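Local coordinates for protein 1-acyl-sn-glycerol-3-phosphate acyltransferase (Thermotoga maritima, PDB 5KYM) that probably acylates lysophosphatidic acid to phosphatidic acid at the membrane, as a PlsC-type 1-acyl-sn-glycerol-3-phosphate acyltransferase, at residues A[76-89]-A[181-195]. Sequence-based numbering, arbitrary orientation.
Sequences RNFIVVANHQSLMD and VPVLPVSIWGTYHLI
V181 sets its CG2 against I79 CG1, 3.5 Å away, while P182 lays CD over one face of the R76 guanidinium. Strand 183-189 runs parallel to 79-82, and the bonding starts just before it, where P182 O accepts from I79 N. V183 CG1 meets V81 CG2 on one face of the sheet. L184 N gives to I79 O and L184 O takes V81 N; V186 N reaches V81 O, and on the other face V186 CG2 packs against V80 CG1 at 3.6 Å. Beyond V186 the amide of N83 stands in for a backbone: OD1 receives I188 N on a lone pair, and ND2 gives an almost straight bond (2.8 Å, 179°) to I188 O. Strands 79-82 and 183-189 are neighbours inside the mixed sheet of the acyltransferase fold, and the family's HX4D motif runs from H84, in the loop after 79-82, to D89, at the start of helix 89-96, with H84 ND1 bonded to D89 OD2 at 2.8 Å. G190 N and Y192 N share Q85 OE1, at 3.0 and 3.2 Å; an alanine in place of Q85 would probably leave both N-H groups at the helix start without this acceptor. With chi1 176° S86 turns OG away from its backbone N, where it donates to I195 O at 2.9 Å and accepts M88 N as a cap.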
ATOM      1  N   ARG A  76     -10.508   6.994  12.907  1.00 62.37           N
ATOM      2  CA  ARG A  76     -10.998   7.669  11.672  1.00 57.09           C
ATOM      3  C   ARG A  76     -10.374   7.015  10.439  1.00 55.71           C
ATOM      4  O   ARG A  76      -9.275   6.494  10.534  1.00 62.47           O
ATOM      5  CB  ARG A  76     -10.619   9.165  11.719  1.00 55.34           C
ATOM      6  CG  ARG A  76     -10.898   9.874  10.440  1.00 54.09           C
ATOM      7  CD  ARG A  76     -11.094  11.355  10.517  1.00 54.89           C
ATOM      8  NE  ARG A  76     -12.226  11.883   9.733  1.00 55.08           N
ATOM      9  CZ  ARG A  76     -12.749  11.417   8.591  1.00 55.43           C
ATOM     10  NH1 ARG A  76     -12.315  10.317   7.982  1.00 53.66           N
ATOM     11  NH2 ARG A  76     -13.772  12.097   8.030  1.00 62.76           N
ATOM     12  N   ASN A  77     -11.048   6.988   9.313  1.00 53.64           N
ATOM     13  CA  ASN A  77     -10.375   6.503   8.110  1.00 52.48           C
ATOM     14  C   ASN A  77      -9.586   7.645   7.428  1.00 52.75           C
ATOM     15  O   ASN A  77      -9.635   8.799   7.860  1.00 50.94           O
ATOM     16  CB  ASN A  77     -11.365   5.824   7.152  1.00 52.57           C
ATOM     17  CG  ASN A  77     -12.328   6.783   6.548  1.00 52.42           C
ATOM     18  OD1 ASN A  77     -12.583   7.829   7.147  1.00 52.46           O
ATOM     19  ND2 ASN A  77     -12.852   6.457   5.344  1.00 51.13           N
ATOM     20  N   PHE A  78      -8.849   7.315   6.366  1.00 51.26           N
ATOM     21  CA  PHE A  78      -8.013   8.291   5.670  1.00 51.68           C
ATOM     22  C   PHE A  78      -7.678   7.774   4.271  1.00 51.12           C
ATOM     23  O   PHE A  78      -8.063   6.658   3.913  1.00 52.53           O
ATOM     24  CB  PHE A  78      -6.761   8.663   6.502  1.00 50.79           C
ATOM     25  CG  PHE A  78      -6.067   7.495   7.104  1.00 51.31           C
ATOM     26  CD1 PHE A  78      -5.198   6.723   6.342  1.00 53.00           C
ATOM     27  CD2 PHE A  78      -6.285   7.134   8.431  1.00 50.24           C
ATOM     28  CE1 PHE A  78      -4.560   5.588   6.914  1.00 53.26           C
ATOM     29  CE2 PHE A  78      -5.627   6.038   8.989  1.00 50.21           C
ATOM     30  CZ  PHE A  78      -4.763   5.262   8.242  1.00 49.43           C
ATOM     31  N   ILE A  79      -7.027   8.605   3.452  1.00 48.70           N
ATOM     32  CA  ILE A  79      -6.574   8.180   2.149  1.00 46.26           C
ATOM     33  C   ILE A  79      -5.066   8.274   2.124  1.00 44.98           C
ATOM     34  O   ILE A  79      -4.540   9.364   2.139  1.00 45.47           O
ATOM     35  CB  ILE A  79      -7.116   9.049   1.035  1.00 46.88           C
ATOM     36  CG1 ILE A  79      -8.611   9.096   1.066  1.00 47.14           C
ATOM     37  CG2 ILE A  79      -6.666   8.477  -0.317  1.00 47.98           C
ATOM     38  CD1 ILE A  79      -9.137  10.304   0.295  1.00 48.25           C
ATOM     39  N   VAL A  80      -4.371   7.118   2.074  1.00 44.07           N
ATOM     40  CA  VAL A  80      -2.892   7.084   2.030  1.00 40.20           C
ATOM     41  C   VAL A  80      -2.547   7.479   0.628  1.00 37.45           C
ATOM     42  O   VAL A  80      -3.086   6.949  -0.305  1.00 35.19           O
ATOM     43  CB  VAL A  80      -2.289   5.708   2.420  1.00 39.43           C
ATOM     44  CG1 VAL A  80      -0.771   5.759   2.370  1.00 39.72           C
ATOM     45  CG2 VAL A  80      -2.700   5.319   3.810  1.00 38.71           C
ATOM     46  N   VAL A  81      -1.699   8.466   0.496  1.00 36.95           N
ATOM     47  CA  VAL A  81      -1.248   8.873  -0.778  1.00 38.66           C
ATOM     48  C   VAL A  81       0.258   8.724  -0.798  1.00 39.03           C
ATOM     49  O   VAL A  81       0.977   9.365  -0.037  1.00 36.88           O
ATOM     50  CB  VAL A  81      -1.750  10.268  -1.114  1.00 40.18           C
ATOM     51  CG1 VAL A  81      -1.062  10.856  -2.371  1.00 41.53           C
ATOM     52  CG2 VAL A  81      -3.267  10.202  -1.311  1.00 40.31           C
ATOM     53  N   ALA A  82       0.722   7.838  -1.680  1.00 41.03           N
ATOM     54  CA  ALA A  82       2.115   7.437  -1.693  1.00 41.86           C
ATOM     55  C   ALA A  82       2.661   7.469  -3.096  1.00 42.29           C
ATOM     56  O   ALA A  82       1.904   7.249  -4.044  1.00 44.15           O
ATOM     57  CB  ALA A  82       2.264   6.049  -1.079  1.00 40.59           C
ATOM     58  N   ASN A  83       3.976   7.723  -3.227  1.00 42.45           N
ATOM     59  CA  ASN A  83       4.735   7.388  -4.464  1.00 42.23           C
ATOM     60  C   ASN A  83       4.766   5.853  -4.648  1.00 42.79           C
ATOM     61  O   ASN A  83       4.612   5.070  -3.681  1.00 40.26           O
ATOM     62  CB  ASN A  83       6.135   7.957  -4.486  1.00 40.45           C
ATOM     63  CG  ASN A  83       7.019   7.385  -3.407  1.00 41.67           C
ATOM     64  OD1 ASN A  83       6.690   7.483  -2.242  1.00 46.82           O
ATOM     65  ND2 ASN A  83       8.162   6.809  -3.767  1.00 42.23           N
ATOM     66  N   HIS A  84       4.942   5.447  -5.897  1.00 44.80           N
ATOM     67  CA  HIS A  84       4.803   4.033  -6.286  1.00 46.01           C
ATOM     68  C   HIS A  84       5.994   3.572  -7.107  1.00 48.45           C
ATOM     69  O   HIS A  84       6.314   4.176  -8.151  1.00 50.85           O
ATOM     70  CB  HIS A  84       3.571   3.885  -7.147  1.00 45.26           C
ATOM     71  CG  HIS A  84       3.058   2.496  -7.242  1.00 42.20           C
ATOM     72  ND1 HIS A  84       3.393   1.524  -6.344  1.00 39.33           N
ATOM     73  CD2 HIS A  84       2.224   1.929  -8.132  1.00 41.84           C
ATOM     74  CE1 HIS A  84       2.760   0.418  -6.650  1.00 40.10           C
ATOM     75  NE2 HIS A  84       2.052   0.628  -7.746  1.00 41.37           N
ATOM     76  N   GLN A  85       6.696   2.564  -6.624  1.00 47.19           N
ATOM     77  CA  GLN A  85       7.935   2.175  -7.293  1.00 47.30           C
ATOM     78  C   GLN A  85       8.245   0.677  -7.183  1.00 47.11           C
ATOM     79  O   GLN A  85       9.375   0.275  -7.433  1.00 50.77           O
ATOM     80  CB  GLN A  85       9.103   3.025  -6.736  1.00 45.39           C
ATOM     81  CG  GLN A  85       9.541   2.674  -5.300  1.00 43.19           C
ATOM     82  CD  GLN A  85      10.733   3.471  -4.823  1.00 42.12           C
ATOM     83  OE1 GLN A  85      11.468   3.012  -3.950  1.00 39.17           O
ATOM     84  NE2 GLN A  85      10.943   4.665  -5.401  1.00 42.46           N
ATOM     85  N   SER A  86       7.249  -0.133  -6.818  1.00 44.84           N
ATOM     86  CA  SER A  86       7.410  -1.574  -6.713  1.00 44.40           C
ATOM     87  C   SER A  86       6.099  -2.288  -6.464  1.00 44.04           C
ATOM     88  O   SER A  86       5.211  -1.720  -5.885  1.00 43.67           O
ATOM     89  CB  SER A  86       8.397  -1.897  -5.588  1.00 42.08           C
ATOM     90  OG  SER A  86       8.473  -3.283  -5.424  1.00 41.25           O
ATOM     91  N   LEU A  87       5.988  -3.545  -6.839  1.00 47.63           N
ATOM     92  CA  LEU A  87       4.831  -4.336  -6.322  1.00 50.93           C
ATOM     93  C   LEU A  87       4.817  -4.375  -4.811  1.00 45.50           C
ATOM     94  O   LEU A  87       3.758  -4.390  -4.227  1.00 45.50           O
ATOM     95  CB  LEU A  87       4.807  -5.783  -6.811  1.00 58.64           C
ATOM     96  CG  LEU A  87       4.604  -5.961  -8.339  1.00 70.40           C
ATOM     97  CD1 LEU A  87       4.627  -7.477  -8.612  1.00 76.40           C
ATOM     98  CD2 LEU A  87       3.378  -5.262  -8.992  1.00 69.89           C
ATOM     99  N   MET A  88       5.984  -4.392  -4.184  1.00 41.16           N
ATOM    100  CA  MET A  88       6.065  -4.511  -2.770  1.00 40.78           C
ATOM    101  C   MET A  88       5.475  -3.299  -2.015  1.00 40.70           C
ATOM    102  O   MET A  88       5.261  -3.367  -0.784  1.00 39.15           O
ATOM    103  CB  MET A  88       7.523  -4.752  -2.335  1.00 42.04           C
ATOM    104  CG  MET A  88       8.122  -6.079  -2.772  1.00 42.21           C
ATOM    105  SD  MET A  88       7.125  -7.552  -2.398  1.00 42.78           S
ATOM    106  CE  MET A  88       7.381  -7.543  -0.592  1.00 43.00           C
ATOM    107  N   ASP A  89       5.185  -2.203  -2.715  1.00 40.27           N
ATOM    108  CA  ASP A  89       4.584  -1.064  -2.036  1.00 41.37           C
ATOM    109  C   ASP A  89       3.283  -1.401  -1.276  1.00 40.45           C
ATOM    110  O   ASP A  89       3.071  -0.960  -0.179  1.00 41.79           O
ATOM    111  CB  ASP A  89       4.380   0.094  -3.006  1.00 41.54           C
ATOM    112  CG  ASP A  89       5.664   0.632  -3.562  1.00 41.56           C
ATOM    113  OD1 ASP A  89       6.747   0.444  -2.950  1.00 41.23           O
ATOM    114  OD2 ASP A  89       5.545   1.279  -4.638  1.00 44.36           O
ATOM    115  N   VAL A 181     -12.395  13.261   3.376  1.00 51.62           N
ATOM    116  CA  VAL A 181     -11.559  12.470   4.325  1.00 51.92           C
ATOM    117  C   VAL A 181     -10.082  12.934   4.221  1.00 50.18           C
ATOM    118  O   VAL A 181      -9.616  13.342   3.142  1.00 49.93           O
ATOM    119  CB  VAL A 181     -11.715  10.904   4.263  1.00 51.15           C
ATOM    120  CG1 VAL A 181     -12.886  10.440   3.367  1.00 50.95           C
ATOM    121  CG2 VAL A 181     -10.424  10.219   3.860  1.00 50.17           C
ATOM    122  N   PRO A 182      -9.349  12.857   5.331  1.00 48.53           N
ATOM    123  CA  PRO A 182      -7.969  13.311   5.327  1.00 49.75           C
ATOM    124  C   PRO A 182      -7.016  12.428   4.542  1.00 49.81           C
ATOM    125  O   PRO A 182      -7.107  11.210   4.585  1.00 50.88           O
ATOM    126  CB  PRO A 182      -7.558  13.316   6.804  1.00 50.04           C
ATOM    127  CG  PRO A 182      -8.677  12.694   7.560  1.00 49.31           C
ATOM    128  CD  PRO A 182      -9.796  12.378   6.641  1.00 48.43           C
ATOM    129  N   VAL A 183      -6.135  13.095   3.799  1.00 50.30           N
ATOM    130  CA  VAL A 183      -5.036  12.493   3.045  1.00 47.40           C
ATOM    131  C   VAL A 183      -3.857  12.314   3.995  1.00 46.72           C
ATOM    132  O   VAL A 183      -3.558  13.209   4.800  1.00 49.20           O
ATOM    133  CB  VAL A 183      -4.676  13.413   1.855  1.00 46.50           C
ATOM    134  CG1 VAL A 183      -3.400  12.977   1.171  1.00 45.81           C
ATOM    135  CG2 VAL A 183      -5.825  13.402   0.877  1.00 46.92           C
ATOM    136  N   LEU A 184      -3.206  11.167   3.927  1.00 44.23           N
ATOM    137  CA  LEU A 184      -2.034  10.893   4.796  1.00 43.22           C
ATOM    138  C   LEU A 184      -0.888  10.673   3.813  1.00 43.60           C
ATOM    139  O   LEU A 184      -0.761   9.581   3.271  1.00 42.93           O
ATOM    140  CB  LEU A 184      -2.248   9.672   5.720  1.00 40.89           C
ATOM    141  CG  LEU A 184      -1.043   9.212   6.536  1.00 39.68           C
ATOM    142  CD1 LEU A 184      -0.748  10.287   7.531  1.00 40.28           C
ATOM    143  CD2 LEU A 184      -1.120   7.860   7.192  1.00 38.83           C
ATOM    144  N   PRO A 185      -0.062  11.708   3.568  1.00 43.48           N
ATOM    145  CA  PRO A 185       0.993  11.562   2.589  1.00 44.26           C
ATOM    146  C   PRO A 185       2.091  10.640   3.063  1.00 42.90           C
ATOM    147  O   PRO A 185       2.464  10.761   4.201  1.00 40.52           O
ATOM    148  CB  PRO A 185       1.533  12.977   2.441  1.00 44.94           C
ATOM    149  CG  PRO A 185       0.426  13.828   2.858  1.00 45.57           C
ATOM    150  CD  PRO A 185      -0.143  13.081   4.034  1.00 44.79           C
ATOM    151  N   VAL A 186       2.594   9.760   2.186  1.00 42.25           N
ATOM    152  CA  VAL A 186       3.624   8.785   2.556  1.00 41.86           C
ATOM    153  C   VAL A 186       4.692   8.756   1.509  1.00 40.34           C
ATOM    154  O   VAL A 186       4.357   8.793   0.384  1.00 43.66           O
ATOM    155  CB  VAL A 186       3.041   7.368   2.679  1.00 40.27           C
ATOM    156  CG1 VAL A 186       4.141   6.340   2.812  1.00 38.90           C
ATOM    157  CG2 VAL A 186       2.144   7.326   3.889  1.00 41.00           C
ATOM    158  N   SER A 187       5.957   8.655   1.881  1.00 37.99           N
ATOM    159  CA  SER A 187       7.019   8.565   0.907  1.00 37.10           C
ATOM    160  C   SER A 187       7.725   7.238   1.122  1.00 37.18           C
ATOM    161  O   SER A 187       8.082   6.889   2.262  1.00 35.98           O
ATOM    162  CB  SER A 187       8.015   9.678   1.124  1.00 37.58           C
ATOM    163  OG  SER A 187       7.409  10.946   1.198  1.00 37.31           O
ATOM    164  N   ILE A 188       7.940   6.505   0.030  1.00 37.19           N
ATOM    165  CA  ILE A 188       8.521   5.156   0.048  1.00 36.15           C
ATOM    166  C   ILE A 188       9.852   5.239  -0.678  1.00 38.89           C
ATOM    167  O   ILE A 188       9.909   5.763  -1.832  1.00 40.16           O
ATOM    168  CB  ILE A 188       7.659   4.205  -0.759  1.00 35.26           C
ATOM    169  CG1 ILE A 188       6.263   4.063  -0.124  1.00 35.01           C
ATOM    170  CG2 ILE A 188       8.345   2.839  -0.884  1.00 35.36           C
ATOM    171  CD1 ILE A 188       5.301   3.121  -0.849  1.00 34.49           C
ATOM    172  N   TRP A 189      10.930   4.765  -0.042  1.00 38.63           N
ATOM    173  CA  TRP A 189      12.164   4.612  -0.760  1.00 38.85           C
ATOM    174  C   TRP A 189      12.857   3.319  -0.498  1.00 38.90           C
ATOM    175  O   TRP A 189      13.074   2.987   0.627  1.00 38.78           O
ATOM    176  CB  TRP A 189      13.114   5.683  -0.365  1.00 40.79           C
ATOM    177  CG  TRP A 189      14.359   5.608  -1.225  1.00 43.10           C
ATOM    178  CD1 TRP A 189      15.593   5.285  -0.858  1.00 42.41           C
ATOM    179  CD2 TRP A 189      14.412   5.864  -2.627  1.00 45.21           C
ATOM    180  NE1 TRP A 189      16.436   5.334  -1.928  1.00 44.06           N
ATOM    181  CE2 TRP A 189      15.729   5.671  -3.040  1.00 44.94           C
ATOM    182  CE3 TRP A 189      13.442   6.235  -3.572  1.00 45.71           C
ATOM    183  CZ2 TRP A 189      16.127   5.798  -4.356  1.00 47.01           C
ATOM    184  CZ3 TRP A 189      13.833   6.366  -4.886  1.00 47.12           C
ATOM    185  CH2 TRP A 189      15.166   6.139  -5.269  1.00 48.38           C
ATOM    186  N   GLY A 190      13.258   2.620  -1.553  1.00 41.97           N
ATOM    187  CA  GLY A 190      13.943   1.312  -1.474  1.00 42.10           C
ATOM    188  C   GLY A 190      13.196   0.062  -1.983  1.00 40.11           C
ATOM    189  O   GLY A 190      13.811  -0.933  -2.249  1.00 38.97           O
ATOM    190  N   THR A 191      11.892   0.103  -2.098  1.00 39.25           N
ATOM    191  CA  THR A 191      11.191  -1.000  -2.623  1.00 41.71           C
ATOM    192  C   THR A 191      11.543  -1.126  -4.104  1.00 45.57           C
ATOM    193  O   THR A 191      11.504  -2.234  -4.660  1.00 44.50           O
ATOM    194  CB  THR A 191       9.665  -0.880  -2.465  1.00 42.76           C
ATOM    195  OG1 THR A 191       9.180   0.349  -3.048  1.00 45.14           O
ATOM    196  CG2 THR A 191       9.305  -0.921  -1.079  1.00 42.97           C
ATOM    197  N   TYR A 192      11.883  -0.011  -4.744  1.00 47.64           N
ATOM    198  CA  TYR A 192      12.366  -0.071  -6.136  1.00 51.74           C
ATOM    199  C   TYR A 192      13.676  -0.884  -6.345  1.00 53.65           C
ATOM    200  O   TYR A 192      13.806  -1.579  -7.337  1.00 53.82           O
ATOM    201  CB  TYR A 192      12.472   1.341  -6.744  1.00 51.69           C
ATOM    202  CG  TYR A 192      13.270   1.390  -8.001  1.00 51.61           C
ATOM    203  CD1 TYR A 192      12.717   1.004  -9.226  1.00 55.87           C
ATOM    204  CD2 TYR A 192      14.590   1.765  -7.988  1.00 52.46           C
ATOM    205  CE1 TYR A 192      13.460   0.991 -10.403  1.00 53.89           C
ATOM    206  CE2 TYR A 192      15.329   1.805  -9.179  1.00 52.23           C
ATOM    207  CZ  TYR A 192      14.732   1.419 -10.364  1.00 53.48           C
ATOM    208  OH  TYR A 192      15.416   1.443 -11.515  1.00 58.33           O
ATOM    209  N   HIS A 193      14.622  -0.808  -5.404  1.00 54.80           N
ATOM    210  CA  HIS A 193      15.836  -1.619  -5.488  1.00 57.12           C
ATOM    211  C   HIS A 193      15.536  -3.062  -5.141  1.00 55.97           C
ATOM    212  O   HIS A 193      16.257  -3.937  -5.543  1.00 64.95           O
ATOM    213  CB  HIS A 193      16.945  -1.064  -4.620  1.00 63.13           C
ATOM    214  CG  HIS A 193      17.071   0.434  -4.695  1.00 78.71           C
ATOM    215  ND1 HIS A 193      17.004   1.126  -5.893  1.00 88.60           N
ATOM    216  CD2 HIS A 193      17.160   1.379  -3.721  1.00 88.48           C
ATOM    217  CE1 HIS A 193      17.084   2.427  -5.659  1.00 90.58           C
ATOM    218  NE2 HIS A 193      17.171   2.605  -4.350  1.00 98.34           N
ATOM    219  N   LEU A 194      14.445  -3.305  -4.438  1.00 53.67           N
ATOM    220  CA  LEU A 194      14.019  -4.628  -4.003  1.00 50.30           C
ATOM    221  C   LEU A 194      13.429  -5.428  -5.153  1.00 48.98           C
ATOM    222  O   LEU A 194      13.881  -6.542  -5.451  1.00 49.71           O
ATOM    223  CB  LEU A 194      13.000  -4.439  -2.887  1.00 53.17           C
ATOM    224  CG  LEU A 194      12.681  -5.510  -1.873  1.00 56.91           C
ATOM    225  CD1 LEU A 194      13.863  -6.390  -1.560  1.00 61.42           C
ATOM    226  CD2 LEU A 194      12.274  -4.856  -0.558  1.00 55.19           C
ATOM    227  N   ILE A 195      12.420  -4.851  -5.811  1.00 47.30           N
ATOM    228  CA  ILE A 195      11.876  -5.407  -7.072  1.00 44.13           C
ATOM    229  C   ILE A 195      11.221  -4.330  -7.990  1.00 42.74           C
ATOM    230  O   ILE A 195      10.056  -3.941  -7.799  1.00 39.66           O
ATOM    231  CB  ILE A 195      10.992  -6.641  -6.807  1.00 42.57           C
ATOM    232  CG1 ILE A 195      10.709  -7.367  -8.128  1.00 42.47           C
ATOM    233  CG2 ILE A 195       9.726  -6.304  -6.057  1.00 41.72           C
ATOM    234  CD1 ILE A 195      10.061  -8.728  -7.953  1.00 42.45           C
TER